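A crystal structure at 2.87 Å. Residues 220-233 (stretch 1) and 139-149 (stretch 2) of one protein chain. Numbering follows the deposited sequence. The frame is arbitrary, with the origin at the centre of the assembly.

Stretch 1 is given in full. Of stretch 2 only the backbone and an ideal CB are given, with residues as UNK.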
# COMPACT_ATOMS: atom_id res chain seq x y z
N SER B 220 -17.90 -17.37 -15.32
CA SER B 220 -16.61 -16.94 -15.86
C SER B 220 -15.77 -16.02 -14.98
O SER B 220 -16.28 -15.27 -14.15
CB SER B 220 -16.82 -16.30 -17.23
OG SER B 220 -17.81 -15.29 -17.17
N SER B 221 -14.46 -16.07 -15.20
CA SER B 221 -13.48 -15.28 -14.46
C SER B 221 -13.81 -13.80 -14.36
O SER B 221 -14.33 -13.21 -15.31
CB SER B 221 -12.10 -15.43 -15.10
OG SER B 221 -11.18 -14.53 -14.49
N ASN B 222 -13.49 -13.19 -13.22
CA ASN B 222 -13.72 -11.77 -13.04
C ASN B 222 -12.63 -11.10 -12.20
O ASN B 222 -12.32 -9.93 -12.42
CB ASN B 222 -15.08 -11.50 -12.40
CG ASN B 222 -15.14 -11.96 -10.97
OD1 ASN B 222 -14.74 -13.08 -10.65
ND2 ASN B 222 -15.64 -11.10 -10.09
N TYR B 223 -12.03 -11.82 -11.25
CA TYR B 223 -10.98 -11.19 -10.46
C TYR B 223 -9.73 -10.98 -11.32
O TYR B 223 -9.14 -9.90 -11.32
CB TYR B 223 -10.63 -12.01 -9.20
CG TYR B 223 -11.80 -12.38 -8.31
CD1 TYR B 223 -12.79 -11.44 -7.98
CD2 TYR B 223 -11.94 -13.68 -7.82
CE1 TYR B 223 -13.89 -11.80 -7.19
CE2 TYR B 223 -13.03 -14.04 -7.03
CZ TYR B 223 -14.00 -13.10 -6.72
OH TYR B 223 -15.09 -13.49 -5.98
N GLY B 224 -9.34 -12.01 -12.07
CA GLY B 224 -8.18 -11.89 -12.93
C GLY B 224 -8.28 -10.64 -13.79
O GLY B 224 -7.43 -9.75 -13.69
N PRO B 225 -9.30 -10.54 -14.65
CA PRO B 225 -9.40 -9.33 -15.47
C PRO B 225 -9.21 -8.07 -14.62
O PRO B 225 -8.35 -7.24 -14.91
CB PRO B 225 -10.80 -9.42 -16.04
CG PRO B 225 -10.95 -10.89 -16.28
CD PRO B 225 -10.35 -11.51 -15.01
N ALA B 226 -10.01 -7.97 -13.56
CA ALA B 226 -9.97 -6.82 -12.64
C ALA B 226 -8.56 -6.45 -12.19
O ALA B 226 -8.15 -5.30 -12.31
CB ALA B 226 -10.85 -7.12 -11.43
N ALA B 227 -7.82 -7.43 -11.67
CA ALA B 227 -6.45 -7.19 -11.23
C ALA B 227 -5.63 -6.73 -12.42
O ALA B 227 -4.67 -5.96 -12.29
CB ALA B 227 -5.86 -8.45 -10.64
N GLY B 228 -6.00 -7.21 -13.60
CA GLY B 228 -5.30 -6.84 -14.80
C GLY B 228 -5.50 -5.38 -15.10
O GLY B 228 -4.59 -4.69 -15.56
N LEU B 229 -6.71 -4.90 -14.84
CA LEU B 229 -7.01 -3.49 -15.09
C LEU B 229 -6.27 -2.57 -14.13
O LEU B 229 -5.86 -1.46 -14.50
CB LEU B 229 -8.51 -3.24 -15.03
CG LEU B 229 -9.27 -3.89 -16.19
CD1 LEU B 229 -10.73 -3.46 -16.14
CD2 LEU B 229 -8.66 -3.48 -17.53
N VAL B 230 -6.07 -3.03 -12.89
CA VAL B 230 -5.37 -2.25 -11.87
C VAL B 230 -3.96 -1.89 -12.38
O VAL B 230 -3.52 -0.74 -12.29
CB VAL B 230 -5.28 -3.05 -10.53
CG1 VAL B 230 -4.45 -2.30 -9.49
CG2 VAL B 230 -6.67 -3.29 -9.99
N LEU B 231 -3.25 -2.89 -12.91
CA LEU B 231 -1.91 -2.69 -13.44
C LEU B 231 -1.93 -1.67 -14.58
O LEU B 231 -1.18 -0.69 -14.58
CB LEU B 231 -1.33 -4.01 -13.96
CG LEU B 231 -0.92 -5.04 -12.92
CD1 LEU B 231 -0.19 -6.17 -13.63
CD2 LEU B 231 -0.03 -4.41 -11.86
N THR B 232 -2.80 -1.92 -15.54
CA THR B 232 -2.96 -1.03 -16.69
C THR B 232 -3.16 0.41 -16.22
O THR B 232 -2.51 1.32 -16.73
CB THR B 232 -4.18 -1.46 -17.52
OG1 THR B 232 -3.99 -2.82 -17.94
CG2 THR B 232 -4.34 -0.56 -18.73
N VAL B 233 -4.04 0.61 -15.25
CA VAL B 233 -4.30 1.95 -14.75
C VAL B 233 -3.07 2.57 -14.12
O VAL B 233 -2.75 3.75 -14.35
CB VAL B 233 -5.44 1.98 -13.71
CG1 VAL B 233 -5.57 3.39 -13.12
CG2 VAL B 233 -6.75 1.58 -14.38
N UNK B 139 -7.31 -3.77 -25.64
CA UNK B 139 -8.03 -4.94 -25.18
C UNK B 139 -7.15 -5.63 -24.15
O UNK B 139 -5.97 -5.85 -24.41
CB UNK B 139 -8.39 -5.88 -26.34
N UNK B 140 -7.61 -6.04 -22.98
CA UNK B 140 -6.82 -6.79 -21.99
C UNK B 140 -6.82 -8.28 -22.25
O UNK B 140 -7.92 -8.87 -22.40
CB UNK B 140 -7.35 -6.53 -20.58
N UNK B 141 -5.66 -8.89 -22.48
CA UNK B 141 -5.49 -10.32 -22.70
C UNK B 141 -4.24 -10.92 -22.17
O UNK B 141 -4.13 -11.81 -21.28
CB UNK B 141 -5.56 -10.62 -24.20
N UNK B 142 -3.11 -10.47 -22.59
CA UNK B 142 -1.78 -10.97 -22.26
C UNK B 142 -1.32 -10.97 -20.80
O UNK B 142 -0.70 -11.94 -20.35
CB UNK B 142 -0.77 -10.15 -23.06
N UNK B 143 -1.60 -9.90 -20.07
CA UNK B 143 -1.20 -9.83 -18.67
C UNK B 143 -1.77 -11.05 -17.96
O UNK B 143 -1.02 -11.82 -17.36
CB UNK B 143 -1.68 -8.53 -18.01
N UNK B 144 -3.09 -11.26 -18.05
CA UNK B 144 -3.69 -12.41 -17.40
C UNK B 144 -3.17 -13.75 -17.91
O UNK B 144 -3.02 -14.68 -17.12
CB UNK B 144 -5.21 -12.36 -17.58
N UNK B 145 -2.91 -13.89 -19.21
CA UNK B 145 -2.39 -15.16 -19.72
C UNK B 145 -1.01 -15.42 -19.10
O UNK B 145 -0.69 -16.53 -18.68
CB UNK B 145 -2.31 -15.14 -21.25
N UNK B 146 -0.21 -14.36 -19.06
CA UNK B 146 1.13 -14.40 -18.51
C UNK B 146 1.14 -14.75 -17.01
O UNK B 146 1.98 -15.53 -16.55
CB UNK B 146 1.82 -13.05 -18.74
N UNK B 147 0.20 -14.19 -16.26
CA UNK B 147 0.11 -14.45 -14.83
C UNK B 147 -0.36 -15.88 -14.55
O UNK B 147 0.12 -16.52 -13.60
CB UNK B 147 -0.84 -13.45 -14.17
N UNK B 148 -1.29 -16.37 -15.36
CA UNK B 148 -1.80 -17.74 -15.20
C UNK B 148 -0.70 -18.74 -15.56
O UNK B 148 -0.52 -19.76 -14.89
CB UNK B 148 -3.04 -17.97 -16.07
N UNK B 149 0.03 -18.45 -16.62
CA UNK B 149 1.13 -19.29 -17.05
C UNK B 149 2.12 -19.34 -15.91
O UNK B 149 2.55 -20.42 -15.49
CB UNK B 149 1.78 -18.77 -18.34

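Position 139 has phi/psi of -95/133, an extended backbone open to almost any residue, and its ideal CB finds nothing of stretch 1 within 5.5 Å. The deposited residue is Gly-139.

At position 140 CA-to-CB points toward stretch 1, and the ideal CB lies 4.5 Å from Leu-229 CD2. Ahead lies the helix surface at Pro-225 and Gly-228, where the glycine offers no side chain. A long apolar group, aliphatic or aromatic, would suit this floor. The residue is Phe-140, which with 76 Å² covered has the largest share of the contact. Its ring has Pro-225 O over one face and Thr-232 OG1 at the edge, near its plane; CE2 is 3.7 Å from Pro-225 CA, and CD1 is 4.4 Å from Leu-229 CD2. An ideal CB on Gly-228 would fall 1.6 Å from Phe-140 CZ, so the ring occupies the place a side chain there would need.

Positions 141 and 142 are out of reach. The first precedes a helix, where Ser, Thr, Asp or Asn is common; it is Ser-141, whose side chain makes no capping bond. The second, at -60/-42, is helical and would admit many residues; it is Gly-142.

The CB of position 143 points toward stretch 1, 5.1 Å from Gly-228 CA and 5.2 Å from Leu-231 CD1. Leucine, isoleucine, valine or methionine would suit this apolar approach. Ile-143 places CG2 4.0 Å from Leu-231 CD1, while its CD1 reaches to 4.0 Å from Thr-232 OG1.

Position 144 also points toward the helix: its ideal CB is 5.2 Å from Gly-224 C and 5.3 Å from Pro-225 N. A medium-sized aliphatic group could pack on the glycine and the proline ring. Leu-144 does so, with CD1 4.0 Å from Gly-224 CA and CD2 3.8 Å from Pro-225 CD. An ideal CB on Gly-224 would clash with Leu-144 CD1 at 3.0 Å.

Positions 145, 146 and 147 are helical and out of reach, so stretch 1 sets no preference; they are Asp-145, Ser-146 and Ala-147.

Position 148 points sideways, with no atom of stretch 1 within 5.5 Å of its CB. Only a long side chain with a polar end, Arg best and Lys less completely, could approach the hydroxyl of Ser-221. Arg-148 brings NH2 to 3.5 Å from Ser-221 OG, which lies near the guanidinium plane at its edge.

Position 149 is unconstrained by stretch 1; it is Met-149.

Stretch 2 (139-149) GFSGILDSARM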
# COMPACT_ATOMS: atom_id res chain seq x y z
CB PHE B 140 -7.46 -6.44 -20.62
CG PHE B 140 -6.83 -7.12 -19.44
CD1 PHE B 140 -5.75 -6.58 -18.78
CD2 PHE B 140 -7.34 -8.36 -19.04
CE1 PHE B 140 -5.16 -7.28 -17.74
CE2 PHE B 140 -6.76 -9.04 -18.00
CZ PHE B 140 -5.67 -8.50 -17.34
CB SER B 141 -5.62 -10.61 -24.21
OG SER B 141 -4.73 -9.84 -24.98
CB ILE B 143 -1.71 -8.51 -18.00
CG1 ILE B 143 -0.91 -7.32 -18.54
CG2 ILE B 143 -1.58 -8.58 -16.47
CD1 ILE B 143 -1.48 -5.97 -18.16
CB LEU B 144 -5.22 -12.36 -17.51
CG LEU B 144 -6.01 -13.48 -16.80
CD1 LEU B 144 -5.56 -13.66 -15.35
CD2 LEU B 144 -7.48 -13.11 -16.87
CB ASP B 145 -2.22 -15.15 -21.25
CG ASP B 145 -3.54 -15.01 -21.99
OD1 ASP B 145 -4.51 -15.74 -21.65
OD2 ASP B 145 -3.60 -14.18 -22.92
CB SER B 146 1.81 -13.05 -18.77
OG SER B 146 3.13 -13.02 -18.29
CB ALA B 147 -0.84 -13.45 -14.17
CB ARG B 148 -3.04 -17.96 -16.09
CG ARG B 148 -4.34 -17.37 -15.54
CD ARG B 148 -5.45 -17.46 -16.57
NE ARG B 148 -6.77 -17.08 -16.06
CZ ARG B 148 -7.82 -16.81 -16.84
NH1 ARG B 148 -7.70 -16.89 -18.16
NH2 ARG B 148 -8.99 -16.48 -16.33
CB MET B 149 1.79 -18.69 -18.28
CG MET B 149 3.05 -19.39 -18.73
SD MET B 149 2.81 -20.19 -20.32
CE MET B 149 1.92 -21.66 -19.80
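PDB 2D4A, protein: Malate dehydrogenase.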